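Local coordinates for HTPA Reductase (Selaginella moellendorffii, PDB 5U5N), which probably reduces 4-hydroxy-tetrahydrodipicolinate to tetrahydrodipicolinate with NADH or NADPH, a step in the diaminopimelate route to lysine, at residues A[56-59]-A[60-63]; A[138-141]-A[142-145]; A[255-259]-A[260-264]. All coordinates share one frame; numbering follows the deposited sequence.

Interaction 1 of 3, residues A[56-59]-A[60-63]; sequences REVS and ERED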
loop_
_atom_site.group_PDB
_atom_site.type_symbol
_atom_site.label_atom_id
_atom_site.label_comp_id
_atom_site.label_asym_id
_atom_site.label_seq_id
_atom_site.Cartn_x
_atom_site.Cartn_y
_atom_site.Cartn_z
ATOM N N ARG A 56 -31.689 26.553 -12.432
ATOM C CA ARG A 56 -33.106 26.449 -12.674
ATOM C C ARG A 56 -33.693 25.557 -11.592
ATOM O O ARG A 56 -33.016 24.684 -11.045
ATOM C CB ARG A 56 -33.361 25.865 -14.063
ATOM C CG ARG A 56 -32.653 26.612 -15.195
ATOM C CD ARG A 56 -33.423 27.855 -15.643
ATOM N NE ARG A 56 -34.541 27.495 -16.534
ATOM C CZ ARG A 56 -34.444 27.260 -17.853
ATOM N NH1 ARG A 56 -33.292 27.393 -18.515
ATOM N NH2 ARG A 56 -35.520 26.879 -18.526
ATOM N N GLU A 57 -34.966 25.788 -11.299
ATOM C CA GLU A 57 -35.692 25.030 -10.290
ATOM C C GLU A 57 -35.904 23.625 -10.804
ATOM O O GLU A 57 -36.031 23.401 -12.001
ATOM C CB GLU A 57 -37.042 25.698 -9.962
ATOM C CG GLU A 57 -36.907 27.097 -9.359
ATOM C CD GLU A 57 -38.237 27.780 -9.068
ATOM O OE1 GLU A 57 -39.303 27.110 -9.083
ATOM O OE2 GLU A 57 -38.231 29.009 -8.807
ATOM N N VAL A 58 -35.932 22.667 -9.887
ATOM C CA VAL A 58 -36.070 21.267 -10.284
ATOM C C VAL A 58 -37.435 20.959 -10.917
ATOM O O VAL A 58 -37.548 20.027 -11.696
ATOM C CB VAL A 58 -35.754 20.282 -9.134
ATOM C CG1 VAL A 58 -36.840 20.280 -8.058
ATOM C CG2 VAL A 58 -35.495 18.894 -9.709
ATOM N N SER A 59 -38.451 21.757 -10.611
ATOM C CA SER A 59 -39.751 21.641 -11.295
ATOM C C SER A 59 -39.655 21.831 -12.811
ATOM O O SER A 59 -40.474 21.275 -13.546
ATOM C CB SER A 59 -40.747 22.642 -10.724
ATOM O OG SER A 59 -40.162 23.919 -10.666
ATOM N N GLU A 60 -38.676 22.615 -13.271
ATOM C CA GLU A 60 -38.456 22.846 -14.701
ATOM C C GLU A 60 -37.529 21.814 -15.404
ATOM O O GLU A 60 -37.025 22.061 -16.518
ATOM C CB GLU A 60 -37.848 24.228 -14.889
ATOM C CG GLU A 60 -38.695 25.427 -14.481
ATOM C CD GLU A 60 -37.904 26.754 -14.552
ATOM O OE1 GLU A 60 -36.721 26.775 -14.987
ATOM O OE2 GLU A 60 -38.446 27.789 -14.143
ATOM N N ARG A 61 -37.263 20.675 -14.775
ATOM C CA ARG A 61 -36.162 19.817 -15.249
ATOM C C ARG A 61 -36.341 19.187 -16.639
ATOM O O ARG A 61 -35.376 18.891 -17.322
ATOM C CB ARG A 61 -35.831 18.745 -14.227
ATOM C CG ARG A 61 -36.904 17.698 -14.003
ATOM C CD ARG A 61 -36.427 16.753 -12.926
ATOM N NE ARG A 61 -37.455 15.764 -12.625
ATOM C CZ ARG A 61 -37.254 14.652 -11.929
ATOM N NH1 ARG A 61 -36.046 14.343 -11.434
ATOM N NH2 ARG A 61 -38.267 13.826 -11.735
ATOM N N GLU A 62 -37.577 19.007 -17.063
ATOM C CA GLU A 62 -37.872 18.534 -18.419
ATOM C C GLU A 62 -37.391 19.572 -19.452
ATOM O O GLU A 62 -36.677 19.235 -20.398
ATOM C CB GLU A 62 -39.388 18.301 -18.598
ATOM C CG GLU A 62 -40.044 17.385 -17.558
ATOM C CD GLU A 62 -40.222 15.955 -18.024
ATOM O OE1 GLU A 62 -39.209 15.225 -18.193
ATOM O OE2 GLU A 62 -41.396 15.567 -18.209
ATOM N N ASP A 63 -37.805 20.832 -19.257
ATOM C CA ASP A 63 -37.482 21.947 -20.168
ATOM C C ASP A 63 -35.953 22.133 -20.177
ATOM O O ASP A 63 -35.317 22.232 -21.230
ATOM C CB ASP A 63 -38.128 23.264 -19.712
ATOM C CG ASP A 63 -39.673 23.291 -19.853
ATOM O OD1 ASP A 63 -40.248 22.394 -20.527
ATOM O OD2 ASP A 63 -40.306 24.239 -19.286
#
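E60 and R56 meet in a salt bridge across the turn between a strand and a helix. OE1 of E60 lies 2.8 Å from NE of R56, at the edge of the guanidinium and close to its plane. The N-H...O angle is 156°. The two side chains cross at about a right angle, and the planes of their charged groups stand 66° apart. The R56 chain bends at chi2 and chi3, which brings NE round to E60 OE1. With an alanine for R56, the E60 carboxylate would probably lose its mate across the turn, and E67 its partner on R56 NH1. The backbone closes the turn as well: E60 N bonds to E57 O at 3.0 Å, and R61 N bonds to V58 O at 3.2 Å. V58 and R61 run side by side, with CG2 of V58 4.0 Å from CD of R61. V58 also touches the bound NAD. E60 is the N-cap residue of helix 61-71, reached from strand 51-57 through a short 3-10 turn at V58 and S59. R56 NH1 forms a salt bridge with E67 farther along that helix. R61 reaches helix 86-95, where it pairs with D88 and makes a cation-pi contact with F92.

Interaction 2 of 3, residues A[138-141]-A[142-145]; sequences AAME and IMAK
Helix 131-146 carries this contact in its last turns, and E141 and K145, one turn apart, join their side chains beside helix 171-182, where E141 touches S179 and K145 touches K182. NZ of K145 stands 3.2 Å from OE2 of E141. It is a salt bridge, but the hydrogen bond within it is weak. E141 has CG anti to the backbone N (chi1 -170°) and then bends at chi2, which swings the carboxylate toward the following turn. K145 is extended beyond CG and crosses E141 obliquely. Its CG passes 3.5 Å from the backbone O of E141, the same oxygen that accepts K145 N.

Four successive i to i+4 backbone bonds give the alpha-helical frame, running from I142 N to A138 O through K145 N to E141 O. The straightest is M143 N to A139 O, 2.8 Å long with an N-H...O angle of 174°. I142 lays its CG1 branch back over the preceding turn, with CG1 3.3 Å from A138 O.

This helix is part of the dimer interface. A139 packs on M143 of the second subunit, M143 on A139 of that subunit, and I142 on its own counterpart there. Within the chain, M140 and M143 lie side by side, both bent at chi2 and chi3. Their methyl ends meet, CE of M140 3.8 Å from CE of M143. Both residues are buried. M140 also packs on L180 of helix 171-182, and M143 on L183 just beyond it. A144 sets its CB 3.3 Å from M140 O and touches S179 and L183.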
loop_
_atom_site.group_PDB
_atom_site.type_symbol
_atom_site.label_atom_id
_atom_site.label_comp_id
_atom_site.label_asym_id
_atom_site.label_seq_id
_atom_site.Cartn_x
_atom_site.Cartn_y
_atom_site.Cartn_z
ATOM N N ALA A 138 -8.074 -0.250 -1.650
ATOM C CA ALA A 138 -8.257 -1.442 -2.450
ATOM C C ALA A 138 -6.962 -2.235 -2.584
ATOM O O ALA A 138 -6.999 -3.480 -2.795
ATOM C CB ALA A 138 -8.804 -1.096 -3.810
ATOM N N ALA A 139 -5.841 -1.513 -2.453
ATOM C CA ALA A 139 -4.518 -2.128 -2.426
ATOM C C ALA A 139 -4.396 -2.950 -1.176
ATOM O O ALA A 139 -4.076 -4.146 -1.265
ATOM C CB ALA A 139 -3.429 -1.066 -2.438
ATOM N N MET A 140 -4.640 -2.304 -0.024
ATOM C CA MET A 140 -4.560 -2.973 1.260
ATOM C C MET A 140 -5.369 -4.247 1.255
ATOM O O MET A 140 -4.903 -5.223 1.796
ATOM C CB MET A 140 -5.040 -2.097 2.409
ATOM C CG MET A 140 -4.165 -0.957 2.798
ATOM S SD MET A 140 -2.496 -1.392 3.255
ATOM C CE MET A 140 -2.789 -2.504 4.627
ATOM N N GLU A 141 -6.545 -4.254 0.633
ATOM C CA GLU A 141 -7.363 -5.456 0.602
ATOM C C GLU A 141 -6.821 -6.579 -0.284
ATOM O O GLU A 141 -6.963 -7.802 0.030
ATOM C CB GLU A 141 -8.795 -5.103 0.164
ATOM C CG GLU A 141 -9.805 -6.251 0.336
ATOM C CD GLU A 141 -10.618 -6.483 -0.933
ATOM O OE1 GLU A 141 -9.934 -6.649 -1.999
ATOM O OE2 GLU A 141 -11.899 -6.500 -0.885
ATOM N N ILE A 142 -6.252 -6.177 -1.412
ATOM C CA ILE A 142 -5.621 -7.152 -2.290
ATOM C C ILE A 142 -4.434 -7.775 -1.541
ATOM O O ILE A 142 -4.328 -9.016 -1.440
ATOM C CB ILE A 142 -5.165 -6.532 -3.609
ATOM C CG1 ILE A 142 -6.386 -6.228 -4.476
ATOM C CG2 ILE A 142 -4.256 -7.492 -4.356
ATOM C CD1 ILE A 142 -6.093 -5.198 -5.543
ATOM N N MET A 143 -3.585 -6.904 -1.009
ATOM C CA MET A 143 -2.431 -7.320 -0.197
ATOM C C MET A 143 -2.861 -8.298 0.913
ATOM O O MET A 143 -2.266 -9.345 1.091
ATOM C CB MET A 143 -1.752 -6.082 0.409
ATOM C CG MET A 143 -0.386 -6.364 0.981
ATOM S SD MET A 143 -0.426 -6.805 2.726
ATOM C CE MET A 143 -0.403 -5.113 3.371
ATOM N N ALA A 144 -3.930 -7.937 1.619
ATOM C CA ALA A 144 -4.466 -8.720 2.716
ATOM C C ALA A 144 -4.907 -10.118 2.307
ATOM O O ALA A 144 -4.600 -11.090 3.042
ATOM C CB ALA A 144 -5.628 -8.011 3.320
ATOM N N LYS A 145 -5.547 -10.246 1.143
ATOM C CA LYS A 145 -5.957 -11.557 0.650
ATOM C C LYS A 145 -4.792 -12.439 0.134
ATOM O O LYS A 145 -4.752 -13.634 0.381
ATOM C CB LYS A 145 -7.029 -11.405 -0.407
ATOM C CG LYS A 145 -8.345 -11.062 0.246
ATOM C CD LYS A 145 -9.440 -10.895 -0.783
ATOM C CE LYS A 145 -10.736 -10.556 -0.061
ATOM N NZ LYS A 145 -11.709 -9.740 -0.851
#

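Interaction 3 of 3, residues A[255-259]-A[260-264]; sequences SKKIQ and EKSEK
E260 has CG anti to its own carbonyl carbon (chi1 -69°) and is extended from there, which carries its carboxylate back over the last helical turn to K256 and K257. K256 sends CG the other way, anti to its backbone N (chi1 -164°), and bends at chi2 and chi4 until its amine faces the same carboxylate. The two side chains cross at a slant. NZ of K256 is 3.4 Å from OE2 of E260, a salt bridge with a weak hydrogen bond. K257 runs alongside E260, pointing the same way. Its NZ makes a long salt bridge of 3.8 Å to OE1 of E260. Each carboxylate oxygen thus has its own lysine, and the three residues form a network. The two positive charges would probably favour a charged E260 carboxylate.

Nearer the backbone, CG of E260 lies 3.4 Å from K256 O. That oxygen accepts E260 N at 2.9 Å, nearly end-on to the carbonyl. S262 OG lies 3.7 Å from K257 CD. K257 and S262 both touch Y267 of strand 266-267. I258 packs on P99 and Y122, and S262 O accepts a hydrogen bond from the hydroxyl of Y122.

K261 ends the helical run with a positive phi of 58°. This turns the chain so that S262 N bonds to K257 O at 3.1 Å. K261 N bonds to I258 O. Positive phi with bonds back into the last turn is the Schellman motif, here closing the C-terminal end of helix 241-259.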
loop_
_atom_site.group_PDB
_atom_site.type_symbol
_atom_site.label_atom_id
_atom_site.label_comp_id
_atom_site.label_asym_id
_atom_site.label_seq_id
_atom_site.Cartn_x
_atom_site.Cartn_y
_atom_site.Cartn_z
ATOM N N SER A 255 -16.557 9.456 -20.287
ATOM C CA SER A 255 -16.504 10.024 -21.637
ATOM C C SER A 255 -15.950 9.022 -22.638
ATOM O O SER A 255 -16.535 8.790 -23.687
ATOM C CB SER A 255 -15.636 11.262 -21.621
ATOM O OG SER A 255 -16.119 12.279 -22.433
ATOM N N LYS A 256 -14.811 8.424 -22.279
ATOM C CA LYS A 256 -14.138 7.497 -23.160
ATOM C C LYS A 256 -14.953 6.233 -23.380
ATOM O O LYS A 256 -15.168 5.831 -24.519
ATOM C CB LYS A 256 -12.774 7.154 -22.605
ATOM C CG LYS A 256 -11.846 6.523 -23.601
ATOM C CD LYS A 256 -10.430 6.985 -23.275
ATOM C CE LYS A 256 -9.357 6.152 -23.969
ATOM N NZ LYS A 256 -9.507 4.723 -23.528
ATOM N N LYS A 257 -15.441 5.633 -22.292
ATOM C CA LYS A 257 -16.273 4.436 -22.404
ATOM C C LYS A 257 -17.455 4.665 -23.343
ATOM O O LYS A 257 -17.800 3.782 -24.108
ATOM C CB LYS A 257 -16.839 4.001 -21.041
ATOM C CG LYS A 257 -15.847 3.658 -19.943
ATOM C CD LYS A 257 -14.805 2.612 -20.354
ATOM C CE LYS A 257 -13.480 3.223 -20.700
ATOM N NZ LYS A 257 -12.507 2.106 -20.973
ATOM N N ILE A 258 -18.079 5.851 -23.256
ATOM C CA ILE A 258 -19.230 6.221 -24.116
ATOM C C ILE A 258 -18.786 6.333 -25.573
ATOM O O ILE A 258 -19.385 5.703 -26.447
ATOM C CB ILE A 258 -19.911 7.542 -23.665
ATOM C CG1 ILE A 258 -20.488 7.407 -22.257
ATOM C CG2 ILE A 258 -21.049 7.935 -24.631
ATOM C CD1 ILE A 258 -20.726 8.718 -21.538
ATOM N N GLN A 259 -17.714 7.105 -25.822
ATOM C CA GLN A 259 -17.119 7.248 -27.172
ATOM C C GLN A 259 -16.815 5.887 -27.811
ATOM O O GLN A 259 -17.059 5.686 -28.996
ATOM C CB GLN A 259 -15.846 8.124 -27.155
ATOM C CG GLN A 259 -15.591 8.879 -28.476
ATOM C CD GLN A 259 -14.337 9.770 -28.455
ATOM O OE1 GLN A 259 -14.203 10.665 -27.603
ATOM N NE2 GLN A 259 -13.409 9.521 -29.384
ATOM N N GLU A 260 -16.308 4.949 -27.016
ATOM C CA GLU A 260 -15.982 3.590 -27.494
ATOM C C GLU A 260 -17.150 2.634 -27.581
ATOM O O GLU A 260 -16.994 1.519 -28.089
ATOM C CB GLU A 260 -14.986 2.953 -26.567
ATOM C CG GLU A 260 -13.639 3.598 -26.647
ATOM C CD GLU A 260 -12.671 3.018 -25.653
ATOM O OE1 GLU A 260 -13.126 2.361 -24.668
ATOM O OE2 GLU A 260 -11.464 3.275 -25.852
ATOM N N LYS A 261 -18.285 3.032 -27.030
ATOM C CA LYS A 261 -19.453 2.180 -26.962
ATOM C C LYS A 261 -19.164 0.873 -26.217
ATOM O O LYS A 261 -19.436 -0.198 -26.743
ATOM C CB LYS A 261 -20.000 1.890 -28.377
ATOM C CG LYS A 261 -20.149 3.094 -29.304
ATOM C CD LYS A 261 -20.463 2.632 -30.730
ATOM C CE LYS A 261 -19.913 3.565 -31.805
ATOM N NZ LYS A 261 -20.826 4.721 -32.006
ATOM N N SER A 262 -18.611 0.954 -25.007
ATOM C CA SER A 262 -18.339 -0.260 -24.207
ATOM C C SER A 262 -19.617 -1.070 -24.010
ATOM O O SER A 262 -20.708 -0.505 -23.925
ATOM C CB SER A 262 -17.783 0.077 -22.831
ATOM O OG SER A 262 -16.517 0.699 -22.952
ATOM N N GLU A 263 -19.465 -2.386 -23.946
ATOM C CA GLU A 263 -20.567 -3.269 -23.585
ATOM C C GLU A 263 -20.996 -2.961 -22.136
ATOM O O GLU A 263 -22.196 -2.862 -21.839
ATOM C CB GLU A 263 -20.158 -4.748 -23.753
ATOM C CG GLU A 263 -19.797 -5.140 -25.192
ATOM C CD GLU A 263 -20.490 -6.419 -25.671
ATOM O OE1 GLU A 263 -20.044 -7.534 -25.274
ATOM O OE2 GLU A 263 -21.483 -6.307 -26.446
ATOM N N LYS A 264 -19.998 -2.767 -21.270
ATOM C CA LYS A 264 -20.200 -2.440 -19.866
ATOM C C LYS A 264 -20.658 -0.984 -19.700
ATOM O O LYS A 264 -20.087 -0.073 -20.310
ATOM C CB LYS A 264 -18.904 -2.703 -19.081
ATOM C CG LYS A 264 -18.988 -2.361 -17.615
ATOM C CD LYS A 264 -17.830 -2.908 -16.805
ATOM C CE LYS A 264 -18.066 -2.537 -15.355
ATOM N NZ LYS A 264 -17.092 -3.101 -14.401
#

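Overall arrangement
The three contacts come one after another along the chain, and none touches another. Interaction 1 lies in the N-terminal, Rossmann-type part, where strand 51-57 leads into helix 61-71 beside the bound NAD. Interactions 2 and 3 come from the C-terminal half of the sequence, on helix 131-146 and at the end of helix 241-259. The loop of interaction 3, however, leads into strand 266-267, at the edge of the parallel sheet that holds strand 7-10. The centres of interactions 1 and 2 are about 44 Å apart, on opposite sides of the chain's centre. Interaction 3 has its centre about 28 Å from each. The cofactor side and the dimer side are therefore well separated.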